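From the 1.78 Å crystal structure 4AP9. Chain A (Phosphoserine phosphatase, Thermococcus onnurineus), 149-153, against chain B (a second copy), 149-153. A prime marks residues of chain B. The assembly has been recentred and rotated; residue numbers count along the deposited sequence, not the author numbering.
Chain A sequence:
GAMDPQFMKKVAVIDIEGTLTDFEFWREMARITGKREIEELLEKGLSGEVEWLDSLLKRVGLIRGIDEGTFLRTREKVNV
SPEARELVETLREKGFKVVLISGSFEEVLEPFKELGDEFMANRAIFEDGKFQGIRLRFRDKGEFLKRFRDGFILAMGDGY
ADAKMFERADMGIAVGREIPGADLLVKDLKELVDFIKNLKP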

# COMPACT_ATOMS: atom_id res chain seq x y z
N ARG A 149 7.68 7.54 -9.88
CA ARG A 149 6.53 7.62 -8.99
C ARG A 149 6.85 8.31 -7.68
O ARG A 149 5.95 8.79 -7.00
CB ARG A 149 5.96 6.23 -8.72
CG ARG A 149 6.92 5.31 -7.97
CD ARG A 149 6.41 3.86 -7.93
NE ARG A 149 5.26 3.68 -7.06
CZ ARG A 149 5.34 3.27 -5.79
NH1 ARG A 149 6.52 3.01 -5.25
NH2 ARG A 149 4.23 3.12 -5.07
N ASP A 150 8.12 8.38 -7.31
CA ASP A 150 8.48 8.97 -6.03
C ASP A 150 8.53 10.49 -6.02
O ASP A 150 8.70 11.11 -4.98
CB ASP A 150 9.80 8.37 -5.51
CG ASP A 150 9.67 6.91 -5.19
OD1 ASP A 150 8.69 6.55 -4.51
OD2 ASP A 150 10.53 6.11 -5.64
N GLY A 151 8.38 11.11 -7.20
CA GLY A 151 8.33 12.55 -7.26
C GLY A 151 7.20 13.04 -8.14
O GLY A 151 6.29 12.27 -8.49
N PHE A 152 7.26 14.32 -8.48
CA PHE A 152 6.24 14.96 -9.32
C PHE A 152 6.59 14.92 -10.80
O PHE A 152 7.76 14.86 -11.16
CB PHE A 152 6.02 16.39 -8.85
CG PHE A 152 5.34 16.47 -7.52
CD1 PHE A 152 3.96 16.45 -7.44
CD2 PHE A 152 6.08 16.52 -6.35
CE1 PHE A 152 3.32 16.50 -6.20
CE2 PHE A 152 5.45 16.57 -5.12
CZ PHE A 152 4.06 16.55 -5.05
N ILE A 153 5.58 14.94 -11.66
CA ILE A 153 5.82 14.82 -13.09
C ILE A 153 5.03 15.82 -13.90
O ILE A 153 3.82 15.96 -13.73
CB ILE A 153 5.42 13.44 -13.58
CG1 ILE A 153 6.27 12.35 -12.91
CG2 ILE A 153 5.52 13.37 -15.12
CD1 ILE A 153 5.73 10.93 -13.18
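Chain B, residues 149-153: RDGFI

Chain B repeats the conformation of chain A almost torsion for torsion. In both copies the stretch enters as a loop, with Arg149 and Asp150 at phi/psi of -70/-20 and -81/-6, and then opens out: Gly151 at -134/-166, Phe152 at -92/153 and Ile153 at -135/129, the last already in strand conformation. The primed residues stay within a few degrees of these values. Taken from CA of residue 150 to CA of residue 152, the two touching segments run 96° apart, so chain B passes across chain A nearly at right angles. The register centres on glycine: Gly151 CA and Gly151′ CA lie 4.4 Å apart, and the contacts repeat around this point with the roles of the chains exchanged.

No direct hydrogen bond spans the two stretches. Two carbonyl oxygens, both partially negative, lie close together, with Asp150 O 3.5 Å from Asp150′ O, and water supplies the donors that the backbones do not offer each other. Water 1 donates to Asp150 O at 2.5 Å and to Gly151′ O at 3.0 Å; water 2 makes the reciprocal bridge, donating to Gly151 O at 2.9 Å and to Asp150′ O at 2.6 Å. Once atoms elsewhere in the structure are counted, each water has more acceptors in reach than protons, so these bonds need not all be made at once.

The side-chain rule is a phenylalanine packed close to a glycine, made twice. The CA-to-CB bond of Phe152 points sideways, but with chi1 at -70° (m) and chi2 at -87° the end of the ring comes nearer to chain B. Its CE2 reaches Gly151′ CA at 3.7 Å and Asp150′ O at 3.6 Å, the carbonyl oxygen lying over one face of the ring. Phe152′, also m, returns the contact: its CE1 is 3.6 Å from both Gly151 CA and Asp150 O, again with the oxygen over a ring face. The bare glycine makes room for this packing, since an ideal CB on Gly151 would stand 2.7 Å from Phe152′ CE1, and one on Gly151′ 2.8 Å from Phe152 CE2, both clashes.

Asp150 meets the neighbouring ring with its CB, 4.0 Å from Phe152′ CZ, while the end of its side chain leads away; Asp150′ CB stands equally far from Phe152 CZ. The CA-to-CB bonds of Arg149 and Arg149′ point away, and neither side chain comes nearer than 7.7 Å to the other stretch. Ile153 and Ile153′ are out of reach, leaving a contact that buries 247 Å², both sides summed.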

# COMPACT_ATOMS: atom_id res chain seq x y z
N ARG B 149 4.98 13.60 1.60
CA ARG B 149 5.37 12.25 1.20
C ARG B 149 5.33 12.03 -0.32
O ARG B 149 5.94 11.10 -0.80
CB ARG B 149 4.46 11.22 1.87
CG ARG B 149 3.01 11.34 1.44
CD ARG B 149 2.11 10.47 2.32
NE ARG B 149 2.29 9.03 2.09
CZ ARG B 149 1.52 8.31 1.28
NH1 ARG B 149 0.53 8.88 0.60
NH2 ARG B 149 1.73 7.00 1.15
N ASP B 150 4.62 12.88 -1.06
CA ASP B 150 4.48 12.68 -2.50
C ASP B 150 5.68 13.20 -3.31
O ASP B 150 5.77 13.00 -4.52
CB ASP B 150 3.16 13.27 -3.00
CG ASP B 150 1.96 12.52 -2.44
OD1 ASP B 150 1.96 11.29 -2.55
OD2 ASP B 150 1.03 13.15 -1.88
N GLY B 151 6.61 13.86 -2.62
CA GLY B 151 7.79 14.39 -3.28
C GLY B 151 9.07 14.11 -2.51
O GLY B 151 9.09 13.32 -1.56
N PHE B 152 10.15 14.76 -2.93
CA PHE B 152 11.45 14.57 -2.28
C PHE B 152 11.65 15.60 -1.18
O PHE B 152 11.08 16.68 -1.21
CB PHE B 152 12.58 14.64 -3.31
CG PHE B 152 12.58 13.47 -4.26
CD1 PHE B 152 11.84 13.52 -5.43
CD2 PHE B 152 13.29 12.32 -3.96
CE1 PHE B 152 11.83 12.44 -6.30
CE2 PHE B 152 13.28 11.24 -4.83
CZ PHE B 152 12.55 11.30 -6.00
N ILE B 153 12.47 15.23 -0.19
CA ILE B 153 12.67 16.09 0.97
C ILE B 153 14.13 16.20 1.36
O ILE B 153 14.80 15.18 1.58
CB ILE B 153 11.93 15.57 2.21
CG1 ILE B 153 10.43 15.43 1.93
CG2 ILE B 153 12.16 16.51 3.39
CD1 ILE B 153 9.64 14.91 3.14
O HOH W 1 8.53 10.57 -2.51
O HOH W 2 4.43 11.66 -6.36